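PDB 5KBP: glycosyl hydrolase, family 38 from Enterococcus faecalis, which probably hydrolyses alpha-mannosidic bonds, releasing mannose from carbohydrate substrates. Local coordinates for residues W309-K312 with V313-L317. Sequence-based numbering, arbitrary orientation.
With SO4 (sulfate ion), chain F.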
ATOM      1  N   TRP A 309      -9.743  -8.399   8.031  1.00 39.86           N
ATOM      2  CA  TRP A 309      -9.754  -7.993   6.631  1.00 36.60           C
ATOM      3  C   TRP A 309      -9.678  -9.198   5.704  1.00 40.78           C
ATOM      4  O   TRP A 309     -10.331  -9.225   4.654  1.00 44.48           O
ATOM      5  CB  TRP A 309      -8.601  -7.028   6.353  1.00 36.44           C
ATOM      6  CG  TRP A 309      -8.978  -5.594   6.529  1.00 51.38           C
ATOM      7  CD1 TRP A 309      -8.901  -4.861   7.676  1.00 53.35           C
ATOM      8  CD2 TRP A 309      -9.497  -4.717   5.524  1.00 50.41           C
ATOM      9  NE1 TRP A 309      -9.341  -3.580   7.447  1.00 52.03           N
ATOM     10  CE2 TRP A 309      -9.712  -3.466   6.133  1.00 51.74           C
ATOM     11  CE3 TRP A 309      -9.799  -4.868   4.168  1.00 50.29           C
ATOM     12  CZ2 TRP A 309     -10.217  -2.373   5.433  1.00 46.73           C
ATOM     13  CZ3 TRP A 309     -10.301  -3.783   3.475  1.00 50.43           C
ATOM     14  CH2 TRP A 309     -10.505  -2.552   4.108  1.00 51.42           C
ATOM     15  N   ASN A 310      -8.886 -10.206   6.074  1.00 47.24           N
ATOM     16  CA  ASN A 310      -8.777 -11.398   5.240  1.00 45.64           C
ATOM     17  C   ASN A 310     -10.118 -12.115   5.139  1.00 44.30           C
ATOM     18  O   ASN A 310     -10.533 -12.527   4.050  1.00 48.19           O
ATOM     19  CB  ASN A 310      -7.705 -12.334   5.795  1.00 35.97           C
ATOM     20  CG  ASN A 310      -7.339 -13.435   4.823  1.00 41.00           C
ATOM     21  OD1 ASN A 310      -7.428 -13.260   3.607  1.00 44.53           O
ATOM     22  ND2 ASN A 310      -6.930 -14.581   5.354  1.00 49.77           N
ATOM     23  N   THR A 311     -10.811 -12.270   6.269  1.00 34.82           N
ATOM     24  CA  THR A 311     -12.148 -12.855   6.247  1.00 39.01           C
ATOM     25  C   THR A 311     -13.089 -12.037   5.371  1.00 44.41           C
ATOM     26  O   THR A 311     -13.870 -12.597   4.594  1.00 49.61           O
ATOM     27  CB  THR A 311     -12.700 -12.964   7.671  1.00 38.54           C
ATOM     28  OG1 THR A 311     -11.916 -13.897   8.424  1.00 36.61           O
ATOM     29  CG2 THR A 311     -14.150 -13.428   7.655  1.00 30.96           C
ATOM     30  N   LYS A 312     -13.013 -10.707   5.468  1.00 44.05           N
ATOM     31  CA  LYS A 312     -13.924  -9.853   4.713  1.00 38.08           C
ATOM     32  C   LYS A 312     -13.675  -9.961   3.213  1.00 40.84           C
ATOM     33  O   LYS A 312     -14.615 -10.118   2.426  1.00 46.50           O
ATOM     34  CB  LYS A 312     -13.787  -8.403   5.181  1.00 35.22           C
ATOM     35  CG  LYS A 312     -14.591  -7.412   4.358  1.00 45.72           C
ATOM     36  CD  LYS A 312     -14.593  -6.029   4.989  1.00 57.74           C
ATOM     37  CE  LYS A 312     -13.183  -5.474   5.115  1.00 70.95           C
ATOM     38  NZ  LYS A 312     -13.179  -4.110   5.715  1.00 80.72           N
ATOM     39  N   VAL A 313     -12.408  -9.879   2.798  1.00 36.54           N
ATOM     40  CA  VAL A 313     -12.087  -9.918   1.373  1.00 44.33           C
ATOM     41  C   VAL A 313     -12.390 -11.294   0.790  1.00 46.77           C
ATOM     42  O   VAL A 313     -12.845 -11.411  -0.355  1.00 49.46           O
ATOM     43  CB  VAL A 313     -10.618  -9.513   1.150  1.00 41.75           C
ATOM     44  CG1 VAL A 313     -10.247  -9.614  -0.325  1.00 39.65           C
ATOM     45  CG2 VAL A 313     -10.373  -8.104   1.664  1.00 39.10           C
ATOM     46  N   GLN A 314     -12.150 -12.354   1.565  1.00 46.80           N
ATOM     47  CA  GLN A 314     -12.407 -13.704   1.073  1.00 43.07           C
ATOM     48  C   GLN A 314     -13.896 -13.934   0.842  1.00 48.37           C
ATOM     49  O   GLN A 314     -14.296 -14.476  -0.195  1.00 46.17           O
ATOM     50  CB  GLN A 314     -11.842 -14.734   2.052  1.00 43.59           C
ATOM     51  CG  GLN A 314     -10.328 -14.874   1.993  1.00 40.41           C
ATOM     52  CD  GLN A 314      -9.779 -15.709   3.132  1.00 42.21           C
ATOM     53  OE1 GLN A 314      -8.762 -16.387   2.985  1.00 40.32           O
ATOM     54  NE2 GLN A 314     -10.448 -15.659   4.277  1.00 42.17           N
ATOM     55  N   ARG A 315     -14.735 -13.525   1.798  1.00 51.12           N
ATOM     56  CA  ARG A 315     -16.178 -13.623   1.600  1.00 48.31           C
ATOM     57  C   ARG A 315     -16.635 -12.762   0.429  1.00 35.84           C
ATOM     58  O   ARG A 315     -17.552 -13.142  -0.308  1.00 39.26           O
ATOM     59  CB  ARG A 315     -16.913 -13.216   2.876  1.00 52.47           C
ATOM     60  CG  ARG A 315     -16.581 -14.076   4.083  1.00 74.02           C
ATOM     61  CD  ARG A 315     -17.059 -15.501   3.894  1.00 82.53           C
ATOM     62  NE  ARG A 315     -16.171 -16.463   4.539  1.00 89.55           N
ATOM     63  CZ  ARG A 315     -15.151 -17.062   3.933  1.00 85.81           C
ATOM     64  NH1 ARG A 315     -14.393 -17.924   4.597  1.00 88.42           N
ATOM     65  NH2 ARG A 315     -14.889 -16.800   2.659  1.00 81.13           N
ATOM     66  N   GLN A 316     -15.999 -11.603   0.241  1.00 35.59           N
ATOM     67  CA  GLN A 316     -16.368 -10.716  -0.857  1.00 36.24           C
ATOM     68  C   GLN A 316     -16.123 -11.365  -2.213  1.00 38.93           C
ATOM     69  O   GLN A 316     -16.880 -11.127  -3.161  1.00 43.85           O
ATOM     70  CB  GLN A 316     -15.592  -9.402  -0.746  1.00 40.13           C
ATOM     71  CG  GLN A 316     -15.874  -8.405  -1.856  1.00 44.75           C
ATOM     72  CD  GLN A 316     -17.282  -7.854  -1.796  1.00 46.10           C
ATOM     73  OE1 GLN A 316     -17.808  -7.581  -0.718  1.00 47.26           O
ATOM     74  NE2 GLN A 316     -17.907  -7.696  -2.957  1.00 47.10           N
ATOM     75  N   LEU A 317     -15.084 -12.190  -2.325  1.00 43.84           N
ATOM     76  CA  LEU A 317     -14.760 -12.846  -3.585  1.00 46.32           C
ATOM     77  C   LEU A 317     -15.471 -14.188  -3.736  1.00 47.34           C
ATOM     78  O   LEU A 317     -16.118 -14.439  -4.758  1.00 43.75           O
ATOM     79  CB  LEU A 317     -13.244 -13.037  -3.703  1.00 43.55           C
ATOM     80  CG  LEU A 317     -12.390 -11.775  -3.848  1.00 36.82           C
ATOM     81  CD1 LEU A 317     -10.907 -12.120  -3.853  1.00 45.07           C
ATOM     82  CD2 LEU A 317     -12.771 -11.023  -5.111  1.00 34.36           C
TER
HETATM   83  S   SO4 F 904     -16.158  -2.630   3.133  0.78 89.73           S
HETATM   84  O1  SO4 F 904     -15.626  -1.906   1.983  0.78 88.27           O
HETATM   85  O2  SO4 F 904     -17.537  -2.217   3.374  0.78 88.88           O
HETATM   86  O3  SO4 F 904     -16.124  -4.063   2.862  0.78 95.75           O
HETATM   87  O4  SO4 F 904     -15.348  -2.338   4.312  0.78 84.30           O
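Trp309 with Val313 and Asn310 with Gln314 make a local contact between side chains one turn apart on the long helix 304-332, in the alpha mannosidase middle domain; Trp309 to Leu317 span about two and a half turns. Four successive i to i+4 backbone bonds run from Val313 N to Trp309 O (2.9 Å) through Gln316 N to Lys312 O (3.0 Å). On the buried side the amides of Asn310 and Gln314 lie against each other, Asn310 OD1 3.4 Å from Gln314 CD, their planes 39° apart. The two oxygens, Asn310 OD1 and Gln314 OE1, do not bond to each other; His351 NE2 serves the first, while Ser99 N and Ser102 OG both grip the second. Val313 has chi1 177°, which puts CG1 anti to the backbone N and leaves CG2 beside it, at the edge of the Trp309 ring near CE3 (4.1 Å). Over one face of that indole, offset toward the rim, Lys312 NZ sits 3.3 Å above the plane. Its chain, bent at chi3 (60°), brings NZ within 3.1 Å of sulfate O4, a hydrogen bond to an ion probably taken from the crystallisation liquor. Arg315 NH2 forms a salt bridge with Glu318 OE1, and NE bonds Gln800 OE1. Helix 362-393 packs against Trp309, Val313 and Gln316, and helix 337-348 meets Asn310, Val313 and Gln314 through Leu347, consistent with the helical bundle of family 38 middle domains.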